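Putative thiol-disulfide isomerase or thioredoxin (Salmonella enterica subsp. enterica serovar Typhimurium, PDB 3L9V) probably catalyses thiol-disulfide exchange as a DsbA-like oxidoreductase of the thioredoxin fold, helping disulfide bonds form in other proteins. Local coordinates at residues D101-V106 with G116-S121; W71-V76 with R120-P125; M75-T80 with T111-G116; S23-P28 with H65-A70; A31-M36 with A86-G91. All coordinates share one frame; numbering follows the deposited sequence.

Contact 1 of 5, residues D101-V106 with G116-S121; sequences DDVRRV and GEYDRS
Two extended first torsions set up the meeting of Arg-104 and Tyr-118: Arg-104 places CG trans to its backbone N (chi1 162°), and the ring of Tyr-118 is also trans. Both side chains leave their helices toward the other segment. The arginine then lies with its aliphatic part over one face of the tyrosine ring. The CG of Arg-104 stands over that face, 3.7 Å from the centroid of the Tyr-118 ring, which qualifies as a CH-pi contact. On one side of CG, Arg-104 CB comes within 3.4 Å of Tyr-118 CE1; on the other, Arg-104 CD is equally close, 3.4 Å, to Tyr-118 CD1.

A bend at the third torsion carries the guanidinium beyond the ring to Asp-119. There Arg-104 NH1 donates to Asp-119 OD1 at 2.8 Å, with an N-H...O angle of 147°. The oxygen lies near the guanidinium plane and is approached on the syn side of the carboxylate, yet the two planes are 60° apart, so this is a single-oxygen salt bridge and not a flat, two-pronged pairing. The other terminal nitrogen, Arg-104 NH2, makes a longer ion pair with Asp-101 OD2 at 3.3 Å. Deeper in, Val-103 CG1 reaches the Tyr-118 hydroxyl oxygen OH at 3.9 Å.

Asp-119 has a second cationic partner, Arg-115, through OD2, while Tyr-118 meets Phe-107 edge-to-face. The chemistry is thus layered: carbon packing on a buried ring lies beneath a charge network in which two aspartates share Arg-104, an arrangement that would probably favour the ionised carboxylates.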
# COMPACT_ATOMS: atom_id res chain seq x y z
N ASP A 101 6.92 6.70 18.99
CA ASP A 101 5.84 6.45 19.95
C ASP A 101 4.46 6.72 19.34
O ASP A 101 3.48 6.06 19.68
CB ASP A 101 6.00 7.31 21.23
CG ASP A 101 7.23 6.94 22.06
OD1 ASP A 101 7.46 7.61 23.10
OD2 ASP A 101 7.95 5.99 21.71
N ASP A 102 4.37 7.73 18.48
CA ASP A 102 3.11 8.00 17.81
C ASP A 102 2.68 6.75 17.02
O ASP A 102 1.52 6.36 17.05
CB ASP A 102 3.26 9.17 16.85
CG ASP A 102 3.25 10.52 17.55
OD1 ASP A 102 2.53 10.67 18.56
OD2 ASP A 102 3.94 11.44 17.08
N VAL A 103 3.63 6.17 16.28
CA VAL A 103 3.33 5.00 15.42
C VAL A 103 2.70 3.88 16.24
O VAL A 103 1.64 3.38 15.89
CB VAL A 103 4.60 4.47 14.72
CG1 VAL A 103 4.33 3.15 13.99
CG2 VAL A 103 5.12 5.52 13.76
N ARG A 104 3.35 3.53 17.35
CA ARG A 104 2.84 2.47 18.23
C ARG A 104 1.49 2.83 18.84
O ARG A 104 0.60 2.00 18.97
CB ARG A 104 3.87 2.17 19.34
CG ARG A 104 3.27 1.41 20.55
CD ARG A 104 4.33 1.02 21.54
NE ARG A 104 4.90 2.21 22.14
CZ ARG A 104 6.10 2.27 22.70
NH1 ARG A 104 6.86 1.18 22.75
NH2 ARG A 104 6.53 3.42 23.20
N ARG A 105 1.35 4.09 19.23
CA ARG A 105 0.11 4.55 19.84
C ARG A 105 -1.06 4.41 18.87
O ARG A 105 -2.12 3.88 19.22
CB ARG A 105 0.28 6.00 20.34
CG ARG A 105 -0.90 6.57 21.09
CD ARG A 105 -0.62 8.02 21.52
NE ARG A 105 -0.04 8.83 20.45
CZ ARG A 105 -0.73 9.34 19.43
NH1 ARG A 105 -2.03 9.13 19.31
NH2 ARG A 105 -0.11 10.07 18.51
N VAL A 106 -0.88 4.86 17.62
CA VAL A 106 -1.95 4.73 16.64
C VAL A 106 -2.23 3.24 16.33
O VAL A 106 -3.37 2.86 16.09
CB VAL A 106 -1.62 5.47 15.32
CG1 VAL A 106 -2.59 5.07 14.23
CG2 VAL A 106 -1.59 7.01 15.54
N GLY A 116 2.50 -4.30 25.77
CA GLY A 116 3.45 -5.40 25.88
C GLY A 116 3.47 -6.32 24.67
O GLY A 116 4.51 -6.83 24.29
N GLU A 117 2.31 -6.57 24.07
CA GLU A 117 2.25 -7.41 22.88
C GLU A 117 2.82 -6.67 21.67
O GLU A 117 3.55 -7.25 20.86
CB GLU A 117 0.82 -7.86 22.60
CG GLU A 117 0.73 -8.94 21.53
CD GLU A 117 1.50 -10.20 21.92
OE1 GLU A 117 1.26 -10.72 23.03
OE2 GLU A 117 2.32 -10.67 21.11
N TYR A 118 2.53 -5.37 21.56
CA TYR A 118 3.12 -4.59 20.46
C TYR A 118 4.64 -4.67 20.52
O TYR A 118 5.29 -5.04 19.54
CB TYR A 118 2.64 -3.14 20.48
CG TYR A 118 3.18 -2.32 19.34
CD1 TYR A 118 4.40 -1.68 19.45
CD2 TYR A 118 2.46 -2.18 18.15
CE1 TYR A 118 4.91 -0.91 18.41
CE2 TYR A 118 2.96 -1.40 17.11
CZ TYR A 118 4.18 -0.78 17.24
OH TYR A 118 4.69 -0.02 16.22
N ASP A 119 5.19 -4.37 21.70
CA ASP A 119 6.64 -4.31 21.87
C ASP A 119 7.32 -5.64 21.56
O ASP A 119 8.41 -5.67 21.02
CB ASP A 119 7.03 -3.81 23.27
CG ASP A 119 6.77 -2.31 23.45
OD1 ASP A 119 6.56 -1.60 22.43
OD2 ASP A 119 6.78 -1.84 24.61
N ARG A 120 6.67 -6.75 21.91
CA ARG A 120 7.24 -8.06 21.62
C ARG A 120 7.04 -8.42 20.15
O ARG A 120 7.88 -9.04 19.52
CB ARG A 120 6.60 -9.14 22.51
CG ARG A 120 7.05 -9.07 23.96
CD ARG A 120 6.46 -10.21 24.82
NE ARG A 120 5.00 -10.32 24.74
CZ ARG A 120 4.14 -9.76 25.59
NH1 ARG A 120 4.56 -9.00 26.58
NH2 ARG A 120 2.85 -9.93 25.43
N SER A 121 5.91 -8.00 19.60
CA SER A 121 5.53 -8.43 18.28
C SER A 121 6.24 -7.64 17.20
O SER A 121 6.64 -8.20 16.19
CB SER A 121 4.03 -8.32 18.09
OG SER A 121 3.37 -9.33 18.80

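Contact 2 of 5, residues W71-V76 with R120-P125; sequences WALAMV and RSIKSP
Leu-73 and Ile-122 meet at about a right angle, branch end against branch end, and Leu-73 divides its two methyls between neighbouring residues of the 120-125 segment. Its CD2 touches Ile-122 CD1 at 3.8 Å, and the same isoleucine methyl also lies 4.1 Å from Leu-73 CB. The other methyl, Leu-73 CD1, rests against Ser-121 CB at 3.8 Å. The serine therefore offers its carbon to the leucine. Leu-73 reaches this place because its CG stands trans to the backbone N (chi1 179°), so that the branch carries on toward the 120-125 segment.

The backbone that presents Ile-122 is a type I turn from Ser-121 to Ser-124. Two donors of Ser-124 hold the carbonyl oxygen of Ser-121: the backbone N at 2.8 Å and the side-chain OG at 2.6 Å, the latter lying in the carbonyl plane. Ser-124 OG also caps Val-127 N at the start of the next helix.

In the fold, the contact packs helix 64-77 against the turn between helices 115-121 and 125-140. Leu-73 also touches Val-127 of helix 125-140 and Phe-107 of helix 100-111, whereas Met-75 of the same helix faces strand 52-56.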
# COMPACT_ATOMS: atom_id res chain seq x y z
N TRP A 71 3.47 -1.59 9.33
CA TRP A 71 2.67 -2.24 8.29
C TRP A 71 2.96 -3.75 8.18
O TRP A 71 2.06 -4.55 7.97
CB TRP A 71 2.95 -1.57 6.94
CG TRP A 71 2.02 -2.01 5.87
CD1 TRP A 71 2.32 -2.82 4.80
CD2 TRP A 71 0.62 -1.68 5.75
NE1 TRP A 71 1.18 -3.03 4.04
CE2 TRP A 71 0.14 -2.32 4.59
CE3 TRP A 71 -0.26 -0.91 6.52
CZ2 TRP A 71 -1.19 -2.20 4.16
CZ3 TRP A 71 -1.58 -0.80 6.11
CH2 TRP A 71 -2.04 -1.44 4.93
N ALA A 72 4.22 -4.11 8.27
CA ALA A 72 4.60 -5.52 8.31
C ALA A 72 3.83 -6.21 9.45
O ALA A 72 3.34 -7.32 9.30
CB ALA A 72 6.12 -5.63 8.52
N LEU A 73 3.66 -5.51 10.57
CA LEU A 73 2.97 -6.10 11.72
C LEU A 73 1.49 -6.26 11.40
O LEU A 73 0.91 -7.34 11.59
CB LEU A 73 3.19 -5.27 13.00
CG LEU A 73 2.48 -5.83 14.23
CD1 LEU A 73 2.96 -7.26 14.55
CD2 LEU A 73 2.67 -4.88 15.42
N ALA A 74 0.89 -5.18 10.89
CA ALA A 74 -0.46 -5.23 10.36
C ALA A 74 -0.68 -6.43 9.41
O ALA A 74 -1.66 -7.15 9.53
CB ALA A 74 -0.78 -3.94 9.60
N MSE A 75 0.20 -6.61 8.44
CA MSE A 75 0.07 -7.73 7.51
C MSE A 75 0.12 -9.08 8.27
O MSE A 75 -0.76 -9.92 8.12
CB MSE A 75 1.16 -7.68 6.43
CG MSE A 75 1.20 -6.38 5.57
SE MSE A 75 2.76 -6.38 4.33
CE MSE A 75 1.81 -7.42 3.00
N VAL A 76 1.13 -9.27 9.10
CA VAL A 76 1.19 -10.51 9.89
C VAL A 76 -0.12 -10.75 10.66
O VAL A 76 -0.61 -11.88 10.70
CB VAL A 76 2.39 -10.51 10.84
CG1 VAL A 76 2.31 -11.69 11.82
CG2 VAL A 76 3.69 -10.57 10.03
N ARG A 120 6.67 -6.75 21.91
CA ARG A 120 7.24 -8.06 21.62
C ARG A 120 7.04 -8.42 20.15
O ARG A 120 7.88 -9.04 19.52
CB ARG A 120 6.60 -9.14 22.51
CG ARG A 120 7.05 -9.07 23.96
CD ARG A 120 6.46 -10.21 24.82
NE ARG A 120 5.00 -10.32 24.74
CZ ARG A 120 4.14 -9.76 25.59
NH1 ARG A 120 4.56 -9.00 26.58
NH2 ARG A 120 2.85 -9.93 25.43
N SER A 121 5.91 -8.00 19.60
CA SER A 121 5.53 -8.43 18.28
C SER A 121 6.24 -7.64 17.20
O SER A 121 6.64 -8.20 16.19
CB SER A 121 4.03 -8.32 18.09
OG SER A 121 3.37 -9.33 18.80
N ILE A 122 6.39 -6.33 17.42
CA ILE A 122 6.93 -5.42 16.41
C ILE A 122 8.31 -5.89 15.94
O ILE A 122 8.75 -5.57 14.82
CB ILE A 122 7.02 -3.96 16.94
CG1 ILE A 122 7.12 -2.95 15.78
CG2 ILE A 122 8.15 -3.82 17.96
CD1 ILE A 122 5.81 -2.86 14.94
N LYS A 123 8.99 -6.65 16.79
CA LYS A 123 10.34 -7.11 16.49
C LYS A 123 10.43 -8.64 16.36
O LYS A 123 11.53 -9.21 16.35
CB LYS A 123 11.33 -6.60 17.54
CG LYS A 123 11.02 -7.01 18.98
CD LYS A 123 12.21 -6.72 19.89
CE LYS A 123 12.13 -7.45 21.22
NZ LYS A 123 11.14 -6.81 22.12
N SER A 124 9.27 -9.28 16.26
CA SER A 124 9.18 -10.73 16.07
C SER A 124 9.81 -11.17 14.75
O SER A 124 9.84 -10.41 13.79
CB SER A 124 7.71 -11.15 16.06
OG SER A 124 7.04 -10.52 14.98
N PRO A 125 10.31 -12.42 14.70
CA PRO A 125 10.82 -12.97 13.44
C PRO A 125 9.83 -12.81 12.29
O PRO A 125 10.24 -12.44 11.18
CB PRO A 125 11.04 -14.45 13.77
CG PRO A 125 11.38 -14.45 15.23
CD PRO A 125 10.57 -13.31 15.85

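Contact 3 of 5, residues M75-T80 with T111-G116; sequences MVMKET and TGISRG
A Schellman motif at the C-terminal end of helix 64-77 and an ST turn begun by Thr-111, the last residue of helix 100-111, supply the backbone frame for this surface contact. In the first, Lys-78 takes positive phi (64°) and the chain reverses out of the helix. In the second, Thr-111 OG1 accepts from Ile-113 N at 3.3 Å with a nearly straight N-H...O angle of 160°; the same hydroxyl oxygen is also bonded to the carbonyl of Phe-107.

Two pairs of side chains bridge the segments. Met-77, present as selenomethionine, has its chain extended through chi2 and bent at chi3 (55°), which directs the selenium at Ile-113: Met-77 SE lies 4.0 Å from Ile-113 CD1. The terminal Met-77 CE turns instead to the threonine, 4.5 Å from Thr-111 CB. Beside this pair, Glu-79 crosses Thr-111 at a slant. Its CB approaches Thr-111 CG2 at 4.1 Å, and OE2 is equally far from Thr-111 CB, so the glutamate meets carbon on the threonine.

Met-77 and Ile-113 both touch Phe-107, a shared apolar neighbour on helix 100-111, and Thr-111 reaches Val-82 and Ile-83 of helix 80-93. Joining a helix-ending Schellman turn to an ST turn, the contact belongs to the tight interhelical connections of the helical part that DsbA-like proteins add to the thioredoxin fold.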
# COMPACT_ATOMS: atom_id res chain seq x y z
N MSE A 75 0.20 -6.61 8.44
CA MSE A 75 0.07 -7.73 7.51
C MSE A 75 0.12 -9.08 8.27
O MSE A 75 -0.76 -9.92 8.12
CB MSE A 75 1.16 -7.68 6.43
CG MSE A 75 1.20 -6.38 5.57
SE MSE A 75 2.76 -6.38 4.33
CE MSE A 75 1.81 -7.42 3.00
N VAL A 76 1.13 -9.27 9.10
CA VAL A 76 1.19 -10.51 9.89
C VAL A 76 -0.12 -10.75 10.66
O VAL A 76 -0.61 -11.88 10.70
CB VAL A 76 2.39 -10.51 10.84
CG1 VAL A 76 2.31 -11.69 11.82
CG2 VAL A 76 3.69 -10.57 10.03
N MSE A 77 -0.71 -9.68 11.21
CA MSE A 77 -1.90 -9.79 12.06
C MSE A 77 -3.20 -9.73 11.28
O MSE A 77 -4.27 -9.88 11.86
CB MSE A 77 -1.93 -8.69 13.14
CG MSE A 77 -0.87 -8.80 14.21
SE MSE A 77 -0.88 -7.23 15.42
CE MSE A 77 -2.72 -7.23 15.98
N LYS A 78 -3.12 -9.52 9.97
CA LYS A 78 -4.33 -9.44 9.15
C LYS A 78 -5.19 -8.26 9.55
O LYS A 78 -6.43 -8.36 9.57
CB LYS A 78 -5.14 -10.74 9.27
CG LYS A 78 -4.35 -11.94 8.77
CD LYS A 78 -5.13 -13.24 8.88
CE LYS A 78 -4.28 -14.41 8.39
NZ LYS A 78 -4.89 -15.73 8.71
N GLU A 79 -4.52 -7.16 9.86
CA GLU A 79 -5.18 -5.95 10.32
C GLU A 79 -4.89 -4.76 9.39
O GLU A 79 -4.97 -3.60 9.80
CB GLU A 79 -4.71 -5.59 11.74
CG GLU A 79 -5.04 -6.66 12.79
CD GLU A 79 -6.44 -6.49 13.34
OE1 GLU A 79 -7.35 -6.10 12.57
OE2 GLU A 79 -6.62 -6.72 14.56
N THR A 80 -4.56 -5.03 8.14
CA THR A 80 -4.23 -3.90 7.24
C THR A 80 -5.40 -2.93 7.05
O THR A 80 -5.21 -1.71 7.03
CB THR A 80 -3.73 -4.36 5.88
OG1 THR A 80 -4.72 -5.20 5.30
CG2 THR A 80 -2.43 -5.13 6.03
N THR A 111 -6.10 -1.30 16.79
CA THR A 111 -6.27 -2.74 16.87
C THR A 111 -6.66 -3.29 18.26
O THR A 111 -7.20 -4.39 18.36
CB THR A 111 -5.02 -3.44 16.39
OG1 THR A 111 -3.94 -3.14 17.28
CG2 THR A 111 -4.69 -2.97 14.93
N GLY A 112 -6.38 -2.52 19.31
CA GLY A 112 -6.65 -2.97 20.67
C GLY A 112 -5.51 -3.83 21.19
O GLY A 112 -5.63 -4.40 22.27
N ILE A 113 -4.42 -3.95 20.43
CA ILE A 113 -3.29 -4.75 20.91
C ILE A 113 -2.71 -4.04 22.14
O ILE A 113 -2.80 -2.82 22.26
CB ILE A 113 -2.20 -4.98 19.81
CG1 ILE A 113 -1.25 -6.11 20.20
CG2 ILE A 113 -1.36 -3.75 19.53
CD1 ILE A 113 -0.05 -6.25 19.24
N SER A 114 -2.15 -4.80 23.07
CA SER A 114 -1.61 -4.19 24.28
C SER A 114 -0.20 -3.68 24.03
O SER A 114 0.49 -4.11 23.08
CB SER A 114 -1.63 -5.17 25.45
OG SER A 114 -0.66 -6.19 25.29
N ARG A 115 0.22 -2.75 24.87
CA ARG A 115 1.58 -2.25 24.86
C ARG A 115 2.63 -3.35 24.85
O ARG A 115 3.54 -3.34 24.02
CB ARG A 115 1.80 -1.32 26.06
CG ARG A 115 3.23 -0.90 26.25
CD ARG A 115 3.79 -0.15 25.03
NE ARG A 115 5.16 0.31 25.27
CZ ARG A 115 5.47 1.49 25.82
NH1 ARG A 115 4.52 2.34 26.18
NH2 ARG A 115 6.73 1.83 26.01
N GLY A 116 2.50 -4.30 25.77
CA GLY A 116 3.45 -5.40 25.88
C GLY A 116 3.47 -6.32 24.67
O GLY A 116 4.51 -6.83 24.29

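Contact 4 of 5, residues S23-P28 with H65-A70; sequences SFYCPP and HELTRA
The hydroxyl oxygen of Ser-23 accepts the backbone N-H of Tyr-25 at 3.0 Å, with an N-H...OG angle of 164°, and this ST turn shapes the chain where it faces helix 64-77. A second bond, from Cys-26 N to Ser-23 O at 3.1 Å, closes a type I turn over the same residues. The turn sets Phe-24 and Tyr-25 beside Leu-67, which serves both.

Leu-67 uses its two methyls separately. CD1 touches both aromatic residues, 3.6 Å from Tyr-25 CE2 and 4.1 Å from Phe-24 CB. CD2 addresses the phenylalanine ring, with Leu-67 CD2 at 4.1 Å from Phe-24 CD2. The leucine is nearly perpendicular to the tyrosine side chain and slants past Phe-24. In Leu-67, CG lies trans to the carbonyl carbon (chi1 -70°) and CD1, the methyl that meets Tyr-25, continues the chain (chi2 167°), giving the branch enough reach to meet both aromatic residues.

Beyond the segments, Tyr-25 OH is hydrogen-bonded to the backbone N of Leu-63, which ties down the far end of that ring. Phe-24 meets Phe-22 and Phe-88 edge-to-face, and Leu-67 also packs on Val-103 and Phe-87.

Cys-26 stands at the N-cap of helix 27-35 and begins a Cys-Pro-Pro-Cys sequence matching the thioredoxin-type active-site pattern. Across the contact the chemistry is wholly apolar: packing on Leu-67 joins the turn that leads into the probable redox cysteines to helix 64-77, while the polar bonds are kept inside the turn and at Leu-63 N.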
# COMPACT_ATOMS: atom_id res chain seq x y z
N SER A 23 2.97 4.86 0.54
CA SER A 23 3.54 5.39 1.77
C SER A 23 2.51 6.21 2.53
O SER A 23 1.72 6.91 1.92
CB SER A 23 4.72 6.30 1.45
OG SER A 23 5.10 7.02 2.62
N PHE A 24 2.51 6.15 3.86
CA PHE A 24 1.60 7.02 4.62
C PHE A 24 1.90 8.53 4.50
O PHE A 24 1.10 9.37 4.92
CB PHE A 24 1.52 6.55 6.08
CG PHE A 24 0.79 5.26 6.24
CD1 PHE A 24 -0.55 5.17 5.94
CD2 PHE A 24 1.45 4.12 6.66
CE1 PHE A 24 -1.23 3.98 6.05
CE2 PHE A 24 0.78 2.93 6.79
CZ PHE A 24 -0.56 2.86 6.47
N TYR A 25 3.03 8.85 3.88
CA TYR A 25 3.43 10.23 3.64
C TYR A 25 3.06 10.74 2.24
O TYR A 25 3.23 11.92 1.95
CB TYR A 25 4.94 10.36 3.78
CG TYR A 25 5.48 10.31 5.19
CD1 TYR A 25 5.37 11.41 6.03
CD2 TYR A 25 6.13 9.17 5.66
CE1 TYR A 25 5.88 11.37 7.32
CE2 TYR A 25 6.65 9.12 6.93
CZ TYR A 25 6.51 10.22 7.76
OH TYR A 25 7.03 10.17 9.03
N CYS A 26 2.53 9.85 1.40
CA CYS A 26 2.28 10.12 -0.01
C CYS A 26 0.86 10.62 -0.24
O CYS A 26 -0.09 9.87 -0.10
CB CYS A 26 2.52 8.84 -0.82
SG CYS A 26 1.93 8.89 -2.53
N PRO A 27 0.70 11.91 -0.59
CA PRO A 27 -0.65 12.46 -0.77
C PRO A 27 -1.53 11.69 -1.79
O PRO A 27 -2.68 11.37 -1.51
CB PRO A 27 -0.38 13.90 -1.27
CG PRO A 27 0.95 14.25 -0.65
CD PRO A 27 1.75 12.94 -0.70
N PRO A 28 -0.98 11.38 -2.98
CA PRO A 28 -1.80 10.63 -3.93
C PRO A 28 -2.18 9.24 -3.39
O PRO A 28 -3.24 8.74 -3.74
CB PRO A 28 -0.89 10.50 -5.16
CG PRO A 28 0.11 11.56 -5.02
CD PRO A 28 0.32 11.77 -3.55
N HIS A 65 10.79 4.04 7.96
CA HIS A 65 11.11 2.65 8.27
C HIS A 65 10.23 2.11 9.36
O HIS A 65 9.93 0.92 9.38
CB HIS A 65 12.58 2.51 8.66
CG HIS A 65 13.52 2.65 7.50
ND1 HIS A 65 13.92 1.58 6.73
CD2 HIS A 65 14.15 3.74 6.99
CE1 HIS A 65 14.76 2.00 5.80
NE2 HIS A 65 14.91 3.31 5.94
N GLU A 66 9.82 2.99 10.28
CA GLU A 66 8.96 2.60 11.39
C GLU A 66 7.56 2.24 10.90
O GLU A 66 6.94 1.28 11.38
CB GLU A 66 8.88 3.74 12.43
CG GLU A 66 10.12 3.91 13.28
CD GLU A 66 11.13 4.89 12.69
OE1 GLU A 66 11.02 5.28 11.50
OE2 GLU A 66 12.06 5.28 13.43
N LEU A 67 7.04 3.04 9.97
CA LEU A 67 5.76 2.73 9.35
C LEU A 67 5.82 1.39 8.58
O LEU A 67 4.94 0.57 8.72
CB LEU A 67 5.33 3.90 8.45
CG LEU A 67 4.96 5.13 9.32
CD1 LEU A 67 4.85 6.36 8.48
CD2 LEU A 67 3.64 4.88 10.06
N THR A 68 6.87 1.18 7.78
CA THR A 68 7.02 -0.08 7.06
C THR A 68 6.98 -1.30 8.01
O THR A 68 6.36 -2.30 7.70
CB THR A 68 8.33 -0.11 6.21
OG1 THR A 68 8.24 0.86 5.16
CG2 THR A 68 8.61 -1.55 5.58
N ARG A 69 7.62 -1.19 9.15
CA ARG A 69 7.63 -2.27 10.14
C ARG A 69 6.26 -2.37 10.78
O ARG A 69 5.78 -3.47 11.00
CB ARG A 69 8.72 -2.03 11.21
CG ARG A 69 8.82 -3.13 12.32
CD ARG A 69 10.14 -3.00 13.10
NE ARG A 69 11.28 -3.48 12.32
CZ ARG A 69 11.64 -4.76 12.25
NH1 ARG A 69 10.98 -5.68 12.94
NH2 ARG A 69 12.67 -5.12 11.49
N ALA A 70 5.62 -1.23 11.03
CA ALA A 70 4.28 -1.23 11.59
C ALA A 70 3.32 -1.90 10.62
O ALA A 70 2.47 -2.71 11.03
CB ALA A 70 3.83 0.20 11.91

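Contact 5 of 5, residues A31-M36 with A86-G91; sequences AFSQTM and AFFTAG
The 86-91 segment is helical throughout and 31-36 is largely so, and each contains a wider, pi-type turn, at 31-35 and at 89-91; their backbones come nearest at Gln-34 and Phe-88, whose CA atoms are 7.7 Å apart. In the first segment Ala-31 O accepts from Thr-35 N at 3.3 Å and also from Met-36 N at 2.8 Å; the latter bond, five residues on, is the evidence of the widening.

Phe-88 supplies the apolar centre. Gln-34 CG reaches Phe-88 CD2 at 3.6 Å, and Ser-33 CB lies 3.7 Å from Phe-88 CE2; both approach obliquely from the same side of the ring plane. With the chain bent at chi2 (-65°), the Gln-34 amide lies 23° from the plane of the Phe-88 ring. The amide is fixed at both ends: NE2 donates to Ser-33 OG at 2.7 Å, nearly straight at 170°, and OE1 accepts from a water. That water also donates to Thr-89 OG1 at 2.9 Å, bridging the helices through solvent.

Phe-88 further touches Cys-29 and meets Phe-24 edge-to-face. Helix 27-35, with a thioredoxin-type CxxC at its start that is probably the redox site, packs here on helix 80-93, consistent with a DsbA-like helical part set against the thioredoxin fold.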
# COMPACT_ATOMS: atom_id res chain seq x y z
N ALA A 31 -5.07 9.80 -1.26
CA ALA A 31 -6.23 9.95 -2.14
C ALA A 31 -6.72 8.60 -2.69
O ALA A 31 -7.93 8.32 -2.68
CB ALA A 31 -5.93 10.95 -3.29
N PHE A 32 -5.81 7.76 -3.18
CA PHE A 32 -6.26 6.47 -3.76
C PHE A 32 -7.00 5.62 -2.71
O PHE A 32 -8.01 4.97 -3.00
CB PHE A 32 -5.09 5.65 -4.30
CG PHE A 32 -4.63 6.05 -5.67
CD1 PHE A 32 -4.98 7.29 -6.20
CD2 PHE A 32 -3.84 5.20 -6.42
CE1 PHE A 32 -4.55 7.66 -7.46
CE2 PHE A 32 -3.41 5.57 -7.69
CZ PHE A 32 -3.76 6.80 -8.21
N SER A 33 -6.46 5.60 -1.49
CA SER A 33 -6.96 4.70 -0.46
C SER A 33 -8.21 5.25 0.21
O SER A 33 -9.19 4.54 0.41
CB SER A 33 -5.87 4.48 0.60
OG SER A 33 -6.41 3.91 1.78
N GLN A 34 -8.17 6.53 0.56
CA GLN A 34 -9.11 7.09 1.53
C GLN A 34 -10.16 8.07 0.99
O GLN A 34 -11.26 8.14 1.54
CB GLN A 34 -8.32 7.76 2.67
CG GLN A 34 -7.37 6.82 3.40
CD GLN A 34 -8.12 5.74 4.15
OE1 GLN A 34 -8.81 6.15 5.20
NE2 GLN A 34 -8.09 4.55 3.78
N THR A 35 -9.85 8.83 -0.07
CA THR A 35 -10.80 9.85 -0.51
C THR A 35 -11.35 9.66 -1.92
O THR A 35 -12.46 10.12 -2.21
CB THR A 35 -10.22 11.24 -0.40
OG1 THR A 35 -9.11 11.35 -1.29
CG2 THR A 35 -9.75 11.48 1.02
N MSE A 36 -10.62 8.99 -2.79
CA MSE A 36 -11.10 8.87 -4.16
C MSE A 36 -11.62 7.50 -4.53
O MSE A 36 -12.11 7.32 -5.64
CB MSE A 36 -10.01 9.28 -5.13
CG MSE A 36 -9.66 10.74 -5.03
SE MSE A 36 -8.32 11.20 -6.35
CE MSE A 36 -8.28 13.12 -5.96
N ALA A 86 -6.30 4.06 9.98
CA ALA A 86 -5.75 4.73 11.16
C ALA A 86 -4.51 5.60 10.88
O ALA A 86 -4.41 6.73 11.38
CB ALA A 86 -5.46 3.73 12.27
N PHE A 87 -3.57 5.09 10.08
CA PHE A 87 -2.35 5.83 9.81
C PHE A 87 -2.53 7.01 8.83
O PHE A 87 -1.81 8.01 8.91
CB PHE A 87 -1.22 4.91 9.37
CG PHE A 87 -0.53 4.20 10.52
CD1 PHE A 87 0.05 4.91 11.55
CD2 PHE A 87 -0.44 2.83 10.54
CE1 PHE A 87 0.70 4.25 12.59
CE2 PHE A 87 0.19 2.17 11.59
CZ PHE A 87 0.75 2.88 12.61
N PHE A 88 -3.48 6.89 7.90
CA PHE A 88 -3.76 8.01 7.02
C PHE A 88 -4.49 9.12 7.77
O PHE A 88 -4.22 10.28 7.58
CB PHE A 88 -4.55 7.55 5.80
CG PHE A 88 -3.67 7.06 4.66
CD1 PHE A 88 -2.60 7.81 4.25
CD2 PHE A 88 -3.96 5.87 4.00
CE1 PHE A 88 -1.79 7.37 3.19
CE2 PHE A 88 -3.16 5.42 2.96
CZ PHE A 88 -2.08 6.17 2.56
N THR A 89 -5.42 8.74 8.64
CA THR A 89 -6.06 9.71 9.52
C THR A 89 -5.03 10.39 10.40
O THR A 89 -4.94 11.62 10.43
CB THR A 89 -7.11 9.03 10.39
OG1 THR A 89 -8.06 8.41 9.53
CG2 THR A 89 -7.82 10.05 11.29
N ALA A 90 -4.19 9.59 11.06
CA ALA A 90 -3.20 10.15 11.98
C ALA A 90 -2.24 11.10 11.30
O ALA A 90 -1.86 12.13 11.87
CB ALA A 90 -2.43 9.05 12.70
N GLY A 91 -1.83 10.77 10.08
CA GLY A 91 -0.86 11.61 9.41
C GLY A 91 -1.53 12.73 8.62
O GLY A 91 -1.56 13.89 9.06
O HOH W 1 -8.15 8.49 6.62

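How the contacts relate
Contact 4 is the buried one, its centre about 9 Å from that of the chain; contact 3 lies at the surface, and contacts 1, 2 and 5 are partly buried. Contacts 4 and 5 both involve helix 27-35 and join through Phe-24, packed on Phe-87 and Phe-88. Contacts 1, 2 and 3 gather round helix 115-121 and its flanking turns, with Tyr-118 of contact 1 touching Leu-73 of contact 2. Helix 64-77 runs through contacts 2, 3 and 4. Chemistry follows position: apolar packing in contact 4, a salt-bridge network at the periphery in contact 1, a water bridge in contact 5, carbon packing in contact 2, and carbon with selenium in contact 3.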